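Side-chain contacts in uncharacterized protein (PDB 3H04), which is of unknown function but has an alpha/beta-hydrolase fold and probably acts as a serine hydrolase, perhaps an esterase: residues Y34-G39 and G43-L48; I98-R103 and Y108-I113. All coordinates share one frame; numbering follows the deposited sequence.

Interaction 1. Residues Y34-G39 and G43-L48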
loop_
_atom_site.group_PDB
_atom_site.type_symbol
_atom_site.label_atom_id
_atom_site.label_comp_id
_atom_site.label_asym_id
_atom_site.label_seq_id
_atom_site.Cartn_x
_atom_site.Cartn_y
_atom_site.Cartn_z
ATOM N N TYR A 34 3.534 -5.953 -5.201
ATOM C CA TYR A 34 2.248 -5.560 -4.668
ATOM C C TYR A 34 2.294 -5.419 -3.145
ATOM O O TYR A 34 2.740 -6.329 -2.460
ATOM C CB TYR A 34 1.157 -6.541 -5.071
ATOM C CG TYR A 34 -0.134 -6.280 -4.337
ATOM C CD1 TYR A 34 -0.893 -5.154 -4.623
ATOM C CD2 TYR A 34 -0.589 -7.150 -3.333
ATOM C CE1 TYR A 34 -2.039 -4.867 -3.930
ATOM C CE2 TYR A 34 -1.740 -6.884 -2.653
ATOM C CZ TYR A 34 -2.484 -5.740 -2.965
ATOM O OH TYR A 34 -3.637 -5.422 -2.278
ATOM N N ILE A 35 1.803 -4.271 -2.645
ATOM C CA ILE A 35 1.772 -4.002 -1.225
ATOM C C ILE A 35 0.337 -3.714 -0.825
ATOM O O ILE A 35 -0.289 -2.704 -1.274
ATOM C CB ILE A 35 2.730 -2.854 -0.844
ATOM C CG1 ILE A 35 4.107 -3.078 -1.470
ATOM C CG2 ILE A 35 2.786 -2.710 0.691
ATOM C CD1 ILE A 35 5.197 -2.175 -0.968
ATOM N N HIS A 36 -0.208 -4.617 0.003
ATOM C CA HIS A 36 -1.610 -4.580 0.386
ATOM C C HIS A 36 -1.890 -3.426 1.316
ATOM O O HIS A 36 -0.967 -2.898 1.905
ATOM C CB HIS A 36 -2.018 -5.877 1.127
ATOM C CG HIS A 36 -1.364 -6.043 2.472
ATOM N ND1 HIS A 36 -1.944 -5.587 3.646
ATOM C CD2 HIS A 36 -0.219 -6.672 2.835
ATOM C CE1 HIS A 36 -1.144 -5.883 4.665
ATOM N NE2 HIS A 36 -0.098 -6.553 4.204
ATOM N N GLY A 37 -3.150 -3.078 1.470
ATOM C CA GLY A 37 -3.529 -1.997 2.359
ATOM C C GLY A 37 -3.844 -2.439 3.789
ATOM O O GLY A 37 -3.384 -3.483 4.234
ATOM N N GLY A 38 -4.685 -1.683 4.470
ATOM C CA GLY A 38 -5.090 -1.989 5.869
ATOM C C GLY A 38 -4.600 -1.037 6.929
ATOM O O GLY A 38 -4.456 -1.406 8.135
ATOM N N GLY A 39 -4.350 0.212 6.523
ATOM C CA GLY A 39 -3.947 1.297 7.435
ATOM C C GLY A 39 -2.696 1.012 8.264
ATOM O O GLY A 39 -2.503 1.626 9.312
ATOM N N GLY A 43 -4.869 -6.603 7.611
ATOM C CA GLY A 43 -4.859 -7.010 6.209
ATOM C C GLY A 43 -4.006 -8.254 5.988
ATOM O O GLY A 43 -3.617 -8.990 6.955
ATOM N N LYS A 44 -3.797 -8.550 4.725
ATOM C CA LYS A 44 -2.960 -9.692 4.314
ATOM C C LYS A 44 -2.514 -9.440 2.879
ATOM O O LYS A 44 -3.192 -8.702 2.127
ATOM C CB LYS A 44 -3.719 -11.019 4.401
ATOM C CG LYS A 44 -4.910 -11.157 3.450
ATOM C CD LYS A 44 -5.757 -12.441 3.751
ATOM C CE LYS A 44 -7.010 -12.449 2.855
ATOM N NZ LYS A 44 -7.489 -13.799 2.662
ATOM N N ALA A 45 -1.384 -10.053 2.520
ATOM C CA ALA A 45 -0.745 -9.894 1.214
ATOM C C ALA A 45 -1.594 -10.412 0.057
ATOM O O ALA A 45 -1.574 -9.827 -1.036
ATOM C CB ALA A 45 0.630 -10.609 1.211
ATOM N N ASN A 46 -2.298 -11.535 0.275
ATOM C CA ASN A 46 -3.125 -12.149 -0.768
ATOM C C ASN A 46 -4.594 -11.686 -0.742
ATOM O O ASN A 46 -5.495 -12.525 -0.701
ATOM C CB ASN A 46 -3.062 -13.690 -0.724
ATOM C CG ASN A 46 -3.568 -14.258 0.591
ATOM O OD1 ASN A 46 -3.543 -13.575 1.631
ATOM N ND2 ASN A 46 -4.020 -15.500 0.564
ATOM N N ASP A 47 -4.816 -10.364 -0.775
ATOM C CA ASP A 47 -6.164 -9.774 -0.688
ATOM C C ASP A 47 -6.693 -9.270 -2.022
ATOM O O ASP A 47 -7.800 -8.733 -2.059
ATOM C CB ASP A 47 -6.261 -8.642 0.357
ATOM C CG ASP A 47 -5.463 -7.377 -0.027
ATOM O OD1 ASP A 47 -4.659 -7.415 -0.991
ATOM O OD2 ASP A 47 -5.651 -6.347 0.649
ATOM N N LEU A 48 -5.945 -9.486 -3.109
ATOM C CA LEU A 48 -6.368 -9.095 -4.457
ATOM C C LEU A 48 -7.356 -10.131 -5.029
ATOM O O LEU A 48 -7.076 -11.319 -4.954
ATOM C CB LEU A 48 -5.171 -9.033 -5.426
ATOM C CG LEU A 48 -4.306 -7.780 -5.363
ATOM C CD1 LEU A 48 -3.162 -7.924 -6.332
ATOM C CD2 LEU A 48 -5.169 -6.512 -5.686
HETATM O O HOH W 1 -5.174 -3.897 0.006
#
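With CG of Y34 anti to the backbone N (chi1 170°) and CG of D47 tucked between its backbone N and carbonyl carbon (chi1 68°), the two side chains cross at about a right angle, ring and carboxylate planes 48° apart. Y34 OH donates to D47 OD1 at 2.6 Å, on the syn lone pair. A water donates hydrogen bonds to D47 OD2 (2.6 Å) and to Y34 OH, and accepts one from G37 N. R103 NE also hydrogen-bonds Y34 OH, so the phenol oxygen has three partners.

The ring is held between two faces: L48 CD1 sits over the centre of one, 3.8 Å from the Y34 centroid in a CH-pi contact, and H36 N lies against the other, toward the rim; A45 O is at the edge, in plane. Here strand 30-35 of an alpha/beta-hydrolase sheet runs out into an HGGG sequence, a motif whose glycines in related esterases supply oxyanion-hole amides; that role remains an inference.

H36 lays one ring face against the K44 carbonyl, with H36 CB 3.2 Å from K44 O, and stacks with Y67. H36 ND1 donates to G37 O at 2.6 Å in a bent bond, the acceptor tilted out of the ring plane.

Interaction 2. Residues I98-R103 and Y108-I113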
loop_
_atom_site.group_PDB
_atom_site.type_symbol
_atom_site.label_atom_id
_atom_site.label_comp_id
_atom_site.label_asym_id
_atom_site.label_seq_id
_atom_site.Cartn_x
_atom_site.Cartn_y
_atom_site.Cartn_z
ATOM N N ILE A 98 10.661 -3.067 -13.151
ATOM C CA ILE A 98 10.038 -3.331 -11.853
ATOM C C ILE A 98 9.133 -2.150 -11.445
ATOM O O ILE A 98 9.493 -0.976 -11.639
ATOM C CB ILE A 98 11.134 -3.721 -10.807
ATOM C CG1 ILE A 98 10.531 -4.223 -9.503
ATOM C CG2 ILE A 98 12.129 -2.589 -10.582
ATOM C CD1 ILE A 98 11.542 -5.033 -8.635
ATOM N N PHE A 99 7.958 -2.490 -10.903
ATOM C CA PHE A 99 6.962 -1.543 -10.465
ATOM C C PHE A 99 6.474 -1.847 -9.042
ATOM O O PHE A 99 6.450 -3.013 -8.616
ATOM C CB PHE A 99 5.760 -1.623 -11.412
ATOM C CG PHE A 99 6.138 -1.450 -12.868
ATOM C CD1 PHE A 99 6.218 -0.194 -13.411
ATOM C CD2 PHE A 99 6.464 -2.547 -13.659
ATOM C CE1 PHE A 99 6.585 -0.020 -14.737
ATOM C CE2 PHE A 99 6.833 -2.379 -14.946
ATOM C CZ PHE A 99 6.874 -1.120 -15.497
ATOM N N THR A 100 6.011 -0.807 -8.360
ATOM C CA THR A 100 5.310 -0.982 -7.076
ATOM C C THR A 100 3.837 -0.654 -7.289
ATOM O O THR A 100 3.473 0.264 -8.047
ATOM C CB THR A 100 5.939 -0.174 -5.945
ATOM O OG1 THR A 100 5.996 1.235 -6.280
ATOM C CG2 THR A 100 7.394 -0.706 -5.653
ATOM N N PHE A 101 2.989 -1.460 -6.679
ATOM C CA PHE A 101 1.544 -1.345 -6.792
ATOM C C PHE A 101 1.071 -1.474 -5.380
ATOM O O PHE A 101 1.284 -2.529 -4.783
ATOM C CB PHE A 101 0.978 -2.456 -7.685
ATOM C CG PHE A 101 -0.527 -2.587 -7.623
ATOM C CD1 PHE A 101 -1.318 -1.506 -7.297
ATOM C CD2 PHE A 101 -1.134 -3.810 -7.877
ATOM C CE1 PHE A 101 -2.710 -1.594 -7.274
ATOM C CE2 PHE A 101 -2.529 -3.938 -7.814
ATOM C CZ PHE A 101 -3.321 -2.834 -7.536
ATOM N N GLY A 102 0.501 -0.399 -4.826
ATOM C CA GLY A 102 -0.120 -0.441 -3.505
ATOM C C GLY A 102 -1.554 0.045 -3.503
ATOM O O GLY A 102 -2.010 0.791 -4.406
ATOM N N ARG A 103 -2.290 -0.395 -2.492
ATOM C CA ARG A 103 -3.631 0.073 -2.222
ATOM C C ARG A 103 -3.614 0.635 -0.841
ATOM O O ARG A 103 -3.138 -0.008 0.105
ATOM C CB ARG A 103 -4.677 -1.042 -2.367
ATOM C CG ARG A 103 -4.606 -1.671 -3.768
ATOM C CD ARG A 103 -5.738 -2.539 -4.157
ATOM N NE ARG A 103 -5.917 -3.690 -3.253
ATOM C CZ ARG A 103 -6.976 -4.511 -3.252
ATOM N NH1 ARG A 103 -7.984 -4.333 -4.084
ATOM N NH2 ARG A 103 -7.016 -5.536 -2.412
ATOM N N TYR A 108 1.190 4.169 -0.115
ATOM C CA TYR A 108 2.193 4.967 0.621
ATOM C C TYR A 108 3.560 4.255 0.678
ATOM O O TYR A 108 4.586 4.838 0.269
ATOM C CB TYR A 108 1.685 5.230 2.049
ATOM C CG TYR A 108 2.672 5.864 3.008
ATOM C CD1 TYR A 108 3.185 7.128 2.795
ATOM C CD2 TYR A 108 3.068 5.181 4.138
ATOM C CE1 TYR A 108 4.042 7.721 3.717
ATOM C CE2 TYR A 108 3.873 5.755 5.056
ATOM C CZ TYR A 108 4.399 7.019 4.829
ATOM O OH TYR A 108 5.221 7.574 5.769
ATOM N N LEU A 109 3.565 2.994 1.103
ATOM C CA LEU A 109 4.806 2.207 1.106
ATOM C C LEU A 109 5.429 2.064 -0.297
ATOM O O LEU A 109 6.656 2.113 -0.445
ATOM C CB LEU A 109 4.605 0.853 1.747
ATOM C CG LEU A 109 4.171 0.951 3.231
ATOM C CD1 LEU A 109 3.638 -0.386 3.795
ATOM C CD2 LEU A 109 5.221 1.557 4.139
ATOM N N SER A 110 4.582 1.899 -1.308
ATOM C CA SER A 110 5.030 1.791 -2.700
ATOM C C SER A 110 5.688 3.084 -3.199
ATOM O O SER A 110 6.675 3.044 -3.933
ATOM C CB SER A 110 3.886 1.436 -3.628
ATOM O OG SER A 110 3.352 0.185 -3.311
ATOM N N LEU A 111 5.186 4.224 -2.744
ATOM C CA LEU A 111 5.782 5.502 -3.098
ATOM C C LEU A 111 7.094 5.736 -2.376
ATOM O O LEU A 111 7.990 6.354 -2.976
ATOM C CB LEU A 111 4.820 6.647 -2.845
ATOM C CG LEU A 111 3.635 6.746 -3.834
ATOM C CD1 LEU A 111 2.468 7.468 -3.109
ATOM C CD2 LEU A 111 4.040 7.466 -5.129
ATOM N N LEU A 112 7.216 5.294 -1.106
ATOM C CA LEU A 112 8.522 5.387 -0.393
ATOM C C LEU A 112 9.618 4.591 -1.136
ATOM O O LEU A 112 10.802 5.060 -1.325
ATOM C CB LEU A 112 8.406 4.928 1.064
ATOM C CG LEU A 112 7.504 5.786 1.990
ATOM C CD1 LEU A 112 7.469 5.270 3.456
ATOM C CD2 LEU A 112 7.974 7.274 1.945
ATOM N N ILE A 113 9.251 3.388 -1.558
ATOM C CA ILE A 113 10.159 2.566 -2.359
ATOM C C ILE A 113 10.569 3.353 -3.633
ATOM O O ILE A 113 11.758 3.477 -3.934
ATOM C CB ILE A 113 9.552 1.235 -2.795
ATOM C CG1 ILE A 113 9.419 0.225 -1.621
ATOM C CG2 ILE A 113 10.481 0.621 -3.885
ATOM C CD1 ILE A 113 8.525 -1.011 -1.923
#
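S110 O is the polar atom on which the strand and the helix meet: T100 OG1 donates to it at 3.0 Å. The hydroxyl does not approach along a lone pair. It stands 49° out of the carbonyl plane and so approaches over the carbonyl's face. The chi1 of T100, 57°, sets OG1 between the backbone N and the carbonyl carbon, and the same rotation turns the methyl CG2 to I113.

The carbons beside this bond fit closely. T100 CB lies 3.5 Å from S110 CB, tighter than usual van der Waals contact. One helical turn on, T100 CG2 crosses I113 obliquely, 3.8 Å from I113 CG2 and 3.9 Å from I113 CD1. S110 OG lies against the peptide between F101 and G102, the latter with no side chain; it comes within 3.3 Å of G102 N, but the angle is poor for a hydrogen bond, and its partner is G106 O in the preceding turn of the helix.

Strand 98-103 and helix 105-116 open a beta-alpha-beta unit, in which the axes of 98-103 and 108-113 approach to 7.0 Å and run roughly antiparallel, at 156°. The turn between them fits a GxSxG nucleophile elbow, with S104 probably the nucleophile of a Ser-His-Asp triad that H248 and D220 would complete. In this buried setting the threonine hydroxyl finds an acceptor in a helix carbonyl, but the off-lone-pair geometry suggests a modest bond, with most of the fit coming from carbon packing.

Read from the N terminus, the chain first leaves strand 30-35 and closes interaction 1 as a short loop, returning along 43-48 before helix 50-56. After strand 60-65 and helix 75-91 it enters strand 98-103, and interaction 2 closes the tight turn into helix 105-116. The two closures are in series, neither nested nor crossed. They nonetheless share the sheet, since strands 30-35 and 98-103 are parallel neighbours, and they touch: I35 N probably hydrogen-bonds F101 O, and L48 packs on R103. On the helix side, I35 meets S110 and I113. Together they bring the loop after one strand beside the probable nucleophile elbow after the next.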